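Local coordinates for protein phosphodiesterase (Trypanosoma brucei brucei, PDB 5H2Q) that belongs to the phosphodiesterase family, has an all-helical fold with a bound metal site, and here holds zinc and magnesium ions and the compound LLI, at residues F264-D269 / F282-N287; G59-F64 / E117-L122; M238-I243 / P304-I309. All coordinates share one frame; numbering follows the deposited sequence.

Interaction 1: residues F264-D269 / F282-N287; sequences FYRQGD and FDRSKN. With LLI ((4~{a}~{S},8~{a}~{R})-2-cycloheptyl-4-[4-methoxy-3-[2-(2-oxidanylideneimidazolidin-1-yl)ethoxy]phenyl]-4~{a},5,8,8~{a}-tetrahydrophthalazin-1-one), chain E.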
loop_
_atom_site.group_PDB
_atom_site.type_symbol
_atom_site.label_atom_id
_atom_site.label_comp_id
_atom_site.label_asym_id
_atom_site.label_seq_id
_atom_site.Cartn_x
_atom_site.Cartn_y
_atom_site.Cartn_z
ATOM N N PHE A 264 -11.814 -9.883 -6.606
ATOM C CA PHE A 264 -12.633 -9.239 -7.630
ATOM C C PHE A 264 -13.843 -10.104 -7.988
ATOM O O PHE A 264 -14.959 -9.597 -8.028
ATOM C CB PHE A 264 -11.792 -8.887 -8.866
ATOM C CG PHE A 264 -10.974 -7.612 -8.789
ATOM C CD1 PHE A 264 -10.710 -7.001 -7.564
ATOM C CD2 PHE A 264 -10.429 -7.050 -9.933
ATOM C CE1 PHE A 264 -9.941 -5.836 -7.492
ATOM C CE2 PHE A 264 -9.663 -5.877 -9.863
ATOM C CZ PHE A 264 -9.423 -5.277 -8.641
ATOM N N TYR A 265 -13.628 -11.424 -8.131
ATOM C CA TYR A 265 -14.696 -12.382 -8.440
ATOM C C TYR A 265 -15.738 -12.461 -7.334
ATOM O O TYR A 265 -16.935 -12.594 -7.631
ATOM C CB TYR A 265 -14.101 -13.777 -8.728
ATOM C CG TYR A 265 -13.444 -13.919 -10.082
ATOM C CD1 TYR A 265 -13.514 -12.897 -11.027
ATOM C CD2 TYR A 265 -12.773 -15.087 -10.434
ATOM C CE1 TYR A 265 -12.961 -13.045 -12.294
ATOM C CE2 TYR A 265 -12.214 -15.244 -11.697
ATOM C CZ TYR A 265 -12.297 -14.217 -12.621
ATOM O OH TYR A 265 -11.712 -14.355 -13.853
ATOM N N ARG A 266 -15.313 -12.346 -6.058
ATOM C CA ARG A 266 -16.258 -12.345 -4.939
ATOM C C ARG A 266 -17.124 -11.092 -4.973
ATOM O O ARG A 266 -18.289 -11.142 -4.585
ATOM C CB ARG A 266 -15.545 -12.457 -3.593
ATOM C CG ARG A 266 -14.845 -13.785 -3.424
ATOM C CD ARG A 266 -14.395 -14.024 -2.010
ATOM N NE ARG A 266 -13.564 -15.229 -1.949
ATOM C CZ ARG A 266 -12.998 -15.699 -0.843
ATOM N NH1 ARG A 266 -13.169 -15.074 0.317
ATOM N NH2 ARG A 266 -12.259 -16.796 -0.886
ATOM N N GLN A 267 -16.545 -9.957 -5.409
ATOM C CA GLN A 267 -17.335 -8.731 -5.526
ATOM C C GLN A 267 -18.391 -8.949 -6.623
ATOM O O GLN A 267 -19.566 -8.640 -6.414
ATOM C CB GLN A 267 -16.466 -7.515 -5.868
ATOM C CG GLN A 267 -17.330 -6.286 -6.203
ATOM C CD GLN A 267 -16.575 -4.995 -6.356
ATOM O OE1 GLN A 267 -15.550 -4.769 -5.719
ATOM N NE2 GLN A 267 -17.096 -4.097 -7.179
ATOM N N GLY A 268 -17.949 -9.474 -7.765
ATOM C CA GLY A 268 -18.812 -9.753 -8.914
ATOM C C GLY A 268 -19.945 -10.688 -8.553
ATOM O O GLY A 268 -21.077 -10.471 -9.006
ATOM N N ASP A 269 -19.676 -11.707 -7.698
ATOM C CA ASP A 269 -20.742 -12.622 -7.243
ATOM C C ASP A 269 -21.743 -11.860 -6.355
ATOM O O ASP A 269 -22.961 -12.041 -6.486
ATOM C CB ASP A 269 -20.166 -13.835 -6.489
ATOM C CG ASP A 269 -19.326 -14.804 -7.309
ATOM O OD1 ASP A 269 -19.302 -14.675 -8.550
ATOM O OD2 ASP A 269 -18.631 -15.644 -6.702
ATOM N N PHE A 282 -14.694 -8.582 -12.863
ATOM C CA PHE A 282 -15.252 -9.111 -11.613
ATOM C C PHE A 282 -16.195 -10.329 -11.800
ATOM O O PHE A 282 -16.723 -10.846 -10.820
ATOM C CB PHE A 282 -15.966 -7.967 -10.848
ATOM C CG PHE A 282 -15.138 -6.721 -10.614
ATOM C CD1 PHE A 282 -14.996 -5.759 -11.611
ATOM C CD2 PHE A 282 -14.500 -6.509 -9.400
ATOM C CE1 PHE A 282 -14.229 -4.608 -11.396
ATOM C CE2 PHE A 282 -13.733 -5.359 -9.183
ATOM C CZ PHE A 282 -13.592 -4.420 -10.186
ATOM N N ASP A 283 -16.362 -10.816 -13.045
ATOM C CA ASP A 283 -17.246 -11.933 -13.401
ATOM C C ASP A 283 -16.615 -13.342 -13.195
ATOM O O ASP A 283 -15.756 -13.741 -13.963
ATOM C CB ASP A 283 -17.731 -11.731 -14.837
ATOM C CG ASP A 283 -19.120 -12.250 -15.098
ATOM O OD1 ASP A 283 -19.387 -13.423 -14.760
ATOM O OD2 ASP A 283 -19.931 -11.496 -15.669
ATOM N N ARG A 284 -17.034 -14.073 -12.151
ATOM C CA ARG A 284 -16.498 -15.393 -11.765
ATOM C C ARG A 284 -16.863 -16.509 -12.742
ATOM O O ARG A 284 -15.957 -17.195 -13.224
ATOM C CB ARG A 284 -16.913 -15.748 -10.323
ATOM C CG ARG A 284 -16.633 -17.183 -9.876
ATOM C CD ARG A 284 -15.475 -17.264 -8.919
ATOM N NE ARG A 284 -15.766 -16.597 -7.650
ATOM C CZ ARG A 284 -15.239 -16.954 -6.485
ATOM N NH1 ARG A 284 -14.415 -17.991 -6.410
ATOM N NH2 ARG A 284 -15.550 -16.290 -5.381
ATOM N N SER A 285 -18.181 -16.705 -13.005
ATOM C CA SER A 285 -18.726 -17.722 -13.923
ATOM C C SER A 285 -18.189 -17.532 -15.348
ATOM O O SER A 285 -17.687 -18.499 -15.929
ATOM C CB SER A 285 -20.252 -17.711 -13.904
ATOM O OG SER A 285 -20.759 -16.456 -14.325
ATOM N N LYS A 286 -18.251 -16.280 -15.888
ATOM C CA LYS A 286 -17.658 -15.927 -17.187
ATOM C C LYS A 286 -16.159 -15.970 -16.903
ATOM O O LYS A 286 -15.764 -15.641 -15.781
ATOM C CB LYS A 286 -18.067 -14.501 -17.609
ATOM C CG LYS A 286 -17.306 -13.934 -18.810
ATOM C CD LYS A 286 -16.962 -12.458 -18.627
ATOM C CE LYS A 286 -17.675 -11.558 -19.615
ATOM N NZ LYS A 286 -19.120 -11.398 -19.298
ATOM N N ASN A 287 -15.323 -16.416 -17.855
ATOM C CA ASN A 287 -13.926 -16.465 -17.482
ATOM C C ASN A 287 -12.939 -15.910 -18.490
ATOM O O ASN A 287 -12.997 -16.178 -19.691
ATOM C CB ASN A 287 -13.524 -17.846 -17.052
ATOM C CG ASN A 287 -13.651 -17.962 -15.558
ATOM O OD1 ASN A 287 -13.026 -17.210 -14.792
ATOM N ND2 ASN A 287 -14.376 -18.966 -15.106
HETATM C C2 LLI E . -4.497 -5.834 -10.457
HETATM C C3 LLI E . -3.526 -6.356 -9.576
HETATM O O1 LLI E . -4.757 -6.581 -11.580
HETATM C C12 LLI E . -5.532 -2.145 -7.186
HETATM C C14 LLI E . -6.925 -1.611 -6.764
HETATM C C15 LLI E . -7.626 -0.820 -7.865
HETATM C C16 LLI E . -4.545 -0.986 -7.404
HETATM C C17 LLI E . -4.634 0.068 -6.327
HETATM C C18 LLI E . -6.813 -0.790 -5.469
HETATM C C19 LLI E . -5.699 0.224 -5.540
HETATM C C21 LLI E . -7.942 -0.728 -10.349
HETATM C C22 LLI E . -8.862 -1.797 -11.058
HETATM C C23 LLI E . -6.816 -0.165 -11.271
HETATM C C24 LLI E . -9.621 -1.368 -12.315
HETATM C C25 LLI E . -7.198 0.500 -12.592
HETATM C C26 LLI E . -7.566 -0.462 -13.727
HETATM C C27 LLI E . -8.816 -1.351 -13.613
HETATM C C28 LLI E . -5.724 -6.076 -12.514
HETATM C C29 LLI E . -5.890 -7.121 -13.579
HETATM C C4 LLI E . -5.207 -4.696 -10.101
HETATM C C5 LLI E . -3.303 -5.737 -8.350
HETATM C C6 LLI E . -4.979 -4.074 -8.874
HETATM C C7 LLI E . -4.029 -4.608 -8.007
HETATM O O8 LLI E . -2.850 -7.458 -10.027
HETATM C C9 LLI E . -2.027 -8.167 -9.094
HETATM C C10 LLI E . -5.751 -2.864 -8.506
HETATM N N11 LLI E . -6.638 -2.466 -9.401
HETATM N N13 LLI E . -7.386 -1.349 -9.131
HETATM O O20 LLI E . -8.304 0.172 -7.649
HETATM N N30 LLI E . -6.763 -8.232 -13.165
HETATM C C31 LLI E . -8.022 -8.021 -12.446
HETATM C C32 LLI E . -6.344 -9.530 -13.048
HETATM C C33 LLI E . -8.516 -9.444 -12.213
HETATM N N34 LLI E . -7.335 -10.245 -12.494
HETATM O O35 LLI E . -5.265 -9.958 -13.434
HETATM O O HOH W 1 -13.502 -13.244 -15.542
HETATM O O HOH W 2 -18.542 -12.821 -10.340
HETATM O O HOH W 3 -20.595 -15.863 -10.645
#
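F264 and F282 form an offset stack at the pocket end of this contact, ring centroids 4.6 Å apart and planes 26° from parallel. CE2 of F282 sits 3.6 Å from CG of F264, over one face of that ring and toward its rim, while Q267 covers the other face of F282. Packing is tightest behind the stack: G268 CA comes within 3.0 Å of F282 O in a CA-H...O contact, and the carbonyl lies where any CB on G268 would have to stand, so the loop can press directly against the helix backbone. The ring of F264 also meets the ligand, its CD2 lying 3.6 Å from C31 of LLI, and F282 thus backs a pocket residue.

The looser side, toward solvent, mixes a CH-pi contact with charge and water. R284 lays its CA over one face of the Y265 ring, 3.9 Å from the centroid. Bent at chi2 (106°) and chi3, its chain turns NE back to D269 OD2 in a salt bridge of 3.2 Å whose hydrogen bond is weak. The guanidinium has a stronger partner in E262, which also pairs with R266 and probably eases the approach of the two arginines. Water 1 joins Y265 OH to D283 O; water 2 accepts from R284 N at 2.7 Å and lies within bonding distance of D269 OD1 and F282 O.

The contact fastens the loop between helix 250-274 and helix 290-312 back onto the first of these helices, with L135 and N136 of another loop packed beside Q267 and F282.

Interaction 2: residues G59-F64 / E117-L122; sequences GLPQKF and ECFVLL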
loop_
_atom_site.group_PDB
_atom_site.type_symbol
_atom_site.label_atom_id
_atom_site.label_comp_id
_atom_site.label_asym_id
_atom_site.label_seq_id
_atom_site.Cartn_x
_atom_site.Cartn_y
_atom_site.Cartn_z
ATOM N N GLY A 59 15.953 2.554 12.125
ATOM C CA GLY A 59 16.301 3.606 13.067
ATOM C C GLY A 59 15.375 4.804 12.953
ATOM O O GLY A 59 15.518 5.772 13.708
ATOM N N LEU A 60 14.400 4.768 12.009
ATOM C CA LEU A 60 13.477 5.880 11.829
ATOM C C LEU A 60 12.566 6.136 13.051
ATOM O O LEU A 60 12.494 7.269 13.498
ATOM C CB LEU A 60 12.639 5.729 10.543
ATOM C CG LEU A 60 13.402 5.892 9.231
ATOM C CD1 LEU A 60 12.553 5.399 8.027
ATOM C CD2 LEU A 60 13.838 7.353 9.031
ATOM N N PRO A 61 11.792 5.158 13.563
ATOM C CA PRO A 61 10.900 5.475 14.705
ATOM C C PRO A 61 11.649 6.119 15.882
ATOM O O PRO A 61 11.195 7.116 16.434
ATOM C CB PRO A 61 10.304 4.115 15.110
ATOM C CG PRO A 61 10.603 3.184 14.006
ATOM C CD PRO A 61 11.678 3.752 13.144
ATOM N N GLN A 62 12.833 5.578 16.205
ATOM C CA GLN A 62 13.708 6.040 17.297
ATOM C C GLN A 62 14.080 7.513 17.133
ATOM O O GLN A 62 13.992 8.291 18.088
ATOM C CB GLN A 62 14.972 5.179 17.379
ATOM C CG GLN A 62 14.737 3.670 17.633
ATOM C CD GLN A 62 14.662 2.850 16.361
ATOM O OE1 GLN A 62 14.031 3.248 15.386
ATOM N NE2 GLN A 62 15.225 1.643 16.366
ATOM N N LYS A 63 14.422 7.913 15.887
ATOM C CA LYS A 63 14.770 9.296 15.549
ATOM C C LYS A 63 13.611 10.254 15.758
ATOM O O LYS A 63 13.856 11.446 15.967
ATOM C CB LYS A 63 15.212 9.400 14.085
ATOM C CG LYS A 63 16.557 8.806 13.822
ATOM C CD LYS A 63 16.891 8.832 12.309
ATOM C CE LYS A 63 18.205 8.122 12.131
ATOM N NZ LYS A 63 18.616 7.981 10.707
ATOM N N PHE A 64 12.360 9.756 15.683
ATOM C CA PHE A 64 11.187 10.608 15.833
ATOM C C PHE A 64 10.445 10.382 17.153
ATOM O O PHE A 64 9.325 10.851 17.302
ATOM C CB PHE A 64 10.254 10.525 14.607
ATOM C CG PHE A 64 11.025 11.000 13.393
ATOM C CD1 PHE A 64 11.440 12.330 13.287
ATOM C CD2 PHE A 64 11.433 10.100 12.411
ATOM C CE1 PHE A 64 12.221 12.753 12.201
ATOM C CE2 PHE A 64 12.223 10.525 11.331
ATOM C CZ PHE A 64 12.633 11.844 11.253
ATOM N N GLU A 117 9.648 12.427 6.306
ATOM C CA GLU A 117 8.695 11.987 5.266
ATOM C C GLU A 117 8.821 10.480 4.942
ATOM O O GLU A 117 7.830 9.818 4.640
ATOM C CB GLU A 117 8.830 12.855 4.021
ATOM C CG GLU A 117 8.307 14.264 4.225
ATOM C CD GLU A 117 8.841 15.258 3.223
ATOM O OE1 GLU A 117 9.787 14.918 2.470
ATOM O OE2 GLU A 117 8.253 16.358 3.140
ATOM N N CYS A 118 10.050 9.943 5.013
ATOM C CA CYS A 118 10.288 8.512 4.797
ATOM C C CYS A 118 9.582 7.717 5.894
ATOM O O CYS A 118 8.869 6.762 5.594
ATOM C CB CYS A 118 11.772 8.216 4.763
ATOM S SG CYS A 118 12.599 8.854 3.274
ATOM N N PHE A 119 9.735 8.151 7.157
ATOM C CA PHE A 119 9.060 7.514 8.294
ATOM C C PHE A 119 7.543 7.590 8.081
ATOM O O PHE A 119 6.860 6.574 8.185
ATOM C CB PHE A 119 9.430 8.251 9.595
ATOM C CG PHE A 119 8.745 7.670 10.806
ATOM C CD1 PHE A 119 8.770 6.299 11.048
ATOM C CD2 PHE A 119 8.065 8.492 11.704
ATOM C CE1 PHE A 119 8.158 5.757 12.196
ATOM C CE2 PHE A 119 7.427 7.945 12.834
ATOM C CZ PHE A 119 7.480 6.583 13.062
ATOM N N VAL A 120 7.023 8.789 7.762
ATOM C CA VAL A 120 5.596 8.969 7.516
ATOM C C VAL A 120 5.102 8.022 6.422
ATOM O O VAL A 120 4.056 7.396 6.583
ATOM C CB VAL A 120 5.257 10.460 7.206
ATOM C CG1 VAL A 120 3.816 10.617 6.696
ATOM C CG2 VAL A 120 5.517 11.346 8.438
ATOM N N LEU A 121 5.838 7.910 5.303
ATOM C CA LEU A 121 5.414 7.026 4.198
ATOM C C LEU A 121 5.291 5.556 4.622
ATOM O O LEU A 121 4.314 4.877 4.285
ATOM C CB LEU A 121 6.466 7.083 3.089
ATOM C CG LEU A 121 6.203 7.802 1.800
ATOM C CD1 LEU A 121 7.178 7.274 0.756
ATOM C CD2 LEU A 121 4.775 7.575 1.273
ATOM N N LEU A 122 6.279 5.062 5.387
ATOM C CA LEU A 122 6.269 3.660 5.828
ATOM C C LEU A 122 5.113 3.394 6.777
ATOM O O LEU A 122 4.430 2.373 6.658
ATOM C CB LEU A 122 7.617 3.306 6.448
ATOM C CG LEU A 122 8.797 3.387 5.459
ATOM C CD1 LEU A 122 10.107 3.232 6.181
ATOM C CD2 LEU A 122 8.670 2.330 4.345
#
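F119 holds CG anti to its backbone N (chi1 179°), which extends the ring from helix 115-127 toward L60, P61 and F64. On the facing segment, L60 and F64 both set CG anti to the carbonyl carbon, and their side chains reach the phenylalanine at separate places. CB of L60 lies 3.9 Å from CD1 of F119. Farther round the ring, CE1 of F119 approaches P61 CA at 3.7 Å, and the proline ring carbons lie alongside the same atom. F64 comes to the other ortho carbon, CD2 to CD2 of F119 at 3.8 Å. The two rings are nearly parallel, 19° between planes, but are displaced laterally so far that, with centroids 5.7 Å apart, they share little overlap and do not make a true stack.

Beyond its CB, L60 continues to L122, the two CD1 methyls meeting at 3.8 Å as the side chains cross at about a right angle. C118 borders this leucine pair more loosely. Y105 and L104 of helix 90-105 also line the contact, which joins the short helix 60-63 to the helical bundle of the phosphodiesterase fold.

Every side-chain pair that meets here is apolar. Cohesion between the two segments therefore rests on complementary shape and on the burial of aromatic and aliphatic carbon, with no directional bond from one to the other.

Interaction 3: residues M238-I243 / P304-I309; sequences MKAGDI and PFFQKI. With ZN (zinc ion), chain C; LLI ((4~{a}~{S},8~{a}~{R})-2-cycloheptyl-4-[4-methoxy-3-[2-(2-oxidanylideneimidazolidin-1-yl)ethoxy]phenyl]-4~{a},5,8,8~{a}-tetrahydrophthalazin-1-one), chain E.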
loop_
_atom_site.group_PDB
_atom_site.type_symbol
_atom_site.label_atom_id
_atom_site.label_comp_id
_atom_site.label_asym_id
_atom_site.label_seq_id
_atom_site.Cartn_x
_atom_site.Cartn_y
_atom_site.Cartn_z
ATOM N N MET A 238 3.528 6.163 -2.684
ATOM C CA MET A 238 2.413 5.395 -2.100
ATOM C C MET A 238 1.686 4.681 -3.247
ATOM O O MET A 238 1.418 3.475 -3.183
ATOM C CB MET A 238 1.459 6.372 -1.379
ATOM C CG MET A 238 0.399 5.713 -0.495
ATOM S SD MET A 238 0.942 4.460 0.718
ATOM C CE MET A 238 2.273 5.296 1.562
ATOM N N LYS A 239 1.381 5.429 -4.322
ATOM C CA LYS A 239 0.744 4.823 -5.488
ATOM C C LYS A 239 1.601 3.692 -6.068
ATOM O O LYS A 239 1.061 2.652 -6.409
ATOM C CB LYS A 239 0.518 5.896 -6.554
ATOM C CG LYS A 239 -0.697 6.745 -6.255
ATOM C CD LYS A 239 -0.956 7.762 -7.396
ATOM C CE LYS A 239 -1.249 7.137 -8.755
ATOM N NZ LYS A 239 -2.214 6.001 -8.685
ATOM N N ALA A 240 2.946 3.895 -6.191
ATOM C CA ALA A 240 3.873 2.893 -6.707
ATOM C C ALA A 240 3.862 1.624 -5.874
ATOM O O ALA A 240 3.813 0.532 -6.426
ATOM C CB ALA A 240 5.287 3.463 -6.809
ATOM N N GLY A 241 3.842 1.753 -4.547
ATOM C CA GLY A 241 3.754 0.560 -3.722
ATOM C C GLY A 241 2.444 -0.170 -3.948
ATOM O O GLY A 241 2.423 -1.392 -4.062
ATOM N N ASP A 242 1.341 0.591 -4.106
ATOM C CA ASP A 242 0.019 -0.005 -4.334
ATOM C C ASP A 242 -0.064 -0.807 -5.625
ATOM O O ASP A 242 -0.746 -1.834 -5.653
ATOM C CB ASP A 242 -1.050 1.074 -4.317
ATOM C CG ASP A 242 -2.165 0.839 -3.326
ATOM O OD1 ASP A 242 -2.241 -0.296 -2.764
ATOM O OD2 ASP A 242 -3.019 1.728 -3.199
ATOM N N ILE A 243 0.634 -0.355 -6.681
ATOM C CA ILE A 243 0.598 -1.064 -7.965
ATOM C C ILE A 243 1.915 -1.812 -8.256
ATOM O O ILE A 243 2.195 -2.158 -9.411
ATOM C CB ILE A 243 0.145 -0.162 -9.134
ATOM C CG1 ILE A 243 1.146 0.997 -9.435
ATOM C CG2 ILE A 243 -1.285 0.354 -8.912
ATOM C CD1 ILE A 243 0.717 1.842 -10.759
ATOM N N PRO A 304 3.168 2.351 -18.119
ATOM C CA PRO A 304 3.343 3.800 -18.320
ATOM C C PRO A 304 3.680 4.532 -17.024
ATOM O O PRO A 304 4.543 5.393 -17.032
ATOM C CB PRO A 304 1.984 4.260 -18.888
ATOM C CG PRO A 304 1.373 3.024 -19.437
ATOM C CD PRO A 304 1.816 1.926 -18.542
ATOM N N PHE A 305 3.037 4.155 -15.898
ATOM C CA PHE A 305 3.311 4.798 -14.611
ATOM C C PHE A 305 4.811 4.705 -14.225
ATOM O O PHE A 305 5.420 5.737 -13.944
ATOM C CB PHE A 305 2.411 4.206 -13.507
ATOM C CG PHE A 305 2.706 4.725 -12.121
ATOM C CD1 PHE A 305 2.169 5.925 -11.682
ATOM C CD2 PHE A 305 3.556 4.027 -11.268
ATOM C CE1 PHE A 305 2.428 6.398 -10.388
ATOM C CE2 PHE A 305 3.818 4.498 -9.974
ATOM C CZ PHE A 305 3.248 5.675 -9.544
ATOM N N PHE A 306 5.378 3.490 -14.192
ATOM C CA PHE A 306 6.770 3.309 -13.758
ATOM C C PHE A 306 7.759 3.876 -14.762
ATOM O O PHE A 306 8.705 4.541 -14.357
ATOM C CB PHE A 306 7.090 1.858 -13.446
ATOM C CG PHE A 306 6.498 1.379 -12.133
ATOM C CD1 PHE A 306 7.099 1.708 -10.919
ATOM C CD2 PHE A 306 5.385 0.550 -12.116
ATOM C CE1 PHE A 306 6.570 1.235 -9.706
ATOM C CE2 PHE A 306 4.850 0.087 -10.902
ATOM C CZ PHE A 306 5.466 0.408 -9.710
ATOM N N GLN A 307 7.523 3.657 -16.071
ATOM C CA GLN A 307 8.416 4.216 -17.091
ATOM C C GLN A 307 8.525 5.739 -16.963
ATOM O O GLN A 307 9.640 6.259 -16.978
ATOM C CB GLN A 307 7.949 3.797 -18.517
ATOM C CG GLN A 307 8.879 4.231 -19.663
ATOM C CD GLN A 307 10.151 3.421 -19.703
ATOM O OE1 GLN A 307 10.175 2.269 -20.152
ATOM N NE2 GLN A 307 11.239 4.005 -19.221
ATOM N N LYS A 308 7.381 6.440 -16.813
ATOM C CA LYS A 308 7.282 7.899 -16.734
ATOM C C LYS A 308 7.928 8.466 -15.462
ATOM O O LYS A 308 8.595 9.507 -15.527
ATOM C CB LYS A 308 5.829 8.379 -16.849
ATOM C CG LYS A 308 5.214 8.228 -18.251
ATOM C CD LYS A 308 3.705 8.515 -18.202
ATOM C CE LYS A 308 3.027 8.442 -19.555
ATOM N NZ LYS A 308 1.557 8.673 -19.437
ATOM N N ILE A 309 7.694 7.810 -14.301
ATOM C CA ILE A 309 8.268 8.329 -13.062
ATOM C C ILE A 309 9.786 8.092 -13.019
ATOM O O ILE A 309 10.492 8.979 -12.529
ATOM C CB ILE A 309 7.525 7.884 -11.762
ATOM C CG1 ILE A 309 7.774 6.394 -11.447
ATOM C CG2 ILE A 309 6.028 8.252 -11.840
ATOM C CD1 ILE A 309 7.100 5.862 -10.127
HETATM ZN ZN ZN C . -3.647 -0.875 -1.232
HETATM C C2 LLI E . -4.497 -5.834 -10.457
HETATM C C3 LLI E . -3.526 -6.356 -9.576
HETATM O O1 LLI E . -4.757 -6.581 -11.580
HETATM C C12 LLI E . -5.532 -2.145 -7.186
HETATM C C14 LLI E . -6.925 -1.611 -6.764
HETATM C C15 LLI E . -7.626 -0.820 -7.865
HETATM C C16 LLI E . -4.545 -0.986 -7.404
HETATM C C17 LLI E . -4.634 0.068 -6.327
HETATM C C18 LLI E . -6.813 -0.790 -5.469
HETATM C C19 LLI E . -5.699 0.224 -5.540
HETATM C C21 LLI E . -7.942 -0.728 -10.349
HETATM C C22 LLI E . -8.862 -1.797 -11.058
HETATM C C23 LLI E . -6.816 -0.165 -11.271
HETATM C C24 LLI E . -9.621 -1.368 -12.315
HETATM C C25 LLI E . -7.198 0.500 -12.592
HETATM C C26 LLI E . -7.566 -0.462 -13.727
HETATM C C27 LLI E . -8.816 -1.351 -13.613
HETATM C C28 LLI E . -5.724 -6.076 -12.514
HETATM C C29 LLI E . -5.890 -7.121 -13.579
HETATM C C4 LLI E . -5.207 -4.696 -10.101
HETATM C C5 LLI E . -3.303 -5.737 -8.350
HETATM C C6 LLI E . -4.979 -4.074 -8.874
HETATM C C7 LLI E . -4.029 -4.608 -8.007
HETATM O O8 LLI E . -2.850 -7.458 -10.027
HETATM C C9 LLI E . -2.027 -8.167 -9.094
HETATM C C10 LLI E . -5.751 -2.864 -8.506
HETATM N N11 LLI E . -6.638 -2.466 -9.401
HETATM N N13 LLI E . -7.386 -1.349 -9.131
HETATM O O20 LLI E . -8.304 0.172 -7.649
HETATM N N30 LLI E . -6.763 -8.232 -13.165
HETATM C C31 LLI E . -8.022 -8.021 -12.446
HETATM C C32 LLI E . -6.344 -9.530 -13.048
HETATM C C33 LLI E . -8.516 -9.444 -12.213
HETATM N N34 LLI E . -7.335 -10.245 -12.494
HETATM O O35 LLI E . -5.265 -9.958 -13.434
HETATM O O HOH W 4 -4.999 0.836 -1.907
HETATM O O HOH W 5 -4.704 -1.754 -2.939
#
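A240 and F306 mark the nearest backbone approach, CA to CA 7.6 Å, between helix segments 238-242 and 304-309, whose axes pass 11.2 Å apart at 140° between their N-to-C directions. This is inter-helix packing in the all-helical phosphodiesterase fold of the HD superfamily, beside its metal site. Helix 227-242 ends here: I243 is the first residue to leave helical geometry. Helix 290-312 is kinked at P304, just ahead of the two phenylalanines that make the contact.

F305 and F306 reach the same helix end by different routes. With CG anti to its backbone N (chi1 175°), F305 extends directly across, and its ring edge receives the methyl of A240, CB to CE2 at 3.6 Å. CD1 of I243 touches the same ring at CD2, again at 3.6 Å, while the aliphatic part of K239 passes by CZ and CE1; the amine of that lysine is hydrogen-bonded to H207. F306 turns its ring edge to the end of the helix. Its CZ lies 3.7 Å from A240 O and its CE2 3.8 Å from I243 O, both oxygens near the ring plane, where the polarised ring C-H bonds probably suit the carbonyls. CD2 of F305 stands over the centre of the F306 ring.

The end of helix 227-242 supplies D242, which shares the zinc ion with H92, H128 and D129; the next residue, I243, directs CG2 to C16 of LLI at 3.8 Å, leaving its other branch for the phenylalanines. D242 binds zinc through OD1 at 2.2 Å, whereas its OD2 accepts a hydrogen bond from zinc-bound water 4.

In the fold
Interactions 2 and 3 are buried and packed through apolar side chains, with carbonyl oxygens at a ring edge in interaction 3, whereas interaction 1 is only partly buried and adds a salt bridge and waters to its aromatic stack. The loop of interaction 1 leads into helix 290-312, which carries 304-309 of interaction 3. Both touch LLI, although their nearest atoms are about 10 Å apart. Interaction 2 lies on the opposite side of the chain's centre from interaction 1, their centres 40 Å apart, yet it meets interaction 3 directly, L121 CD2 packing 3.4 Å from M238 CE. Helix 227-242 thus touches the helix of interaction 2 at M238 and supplies a zinc ligand at D242.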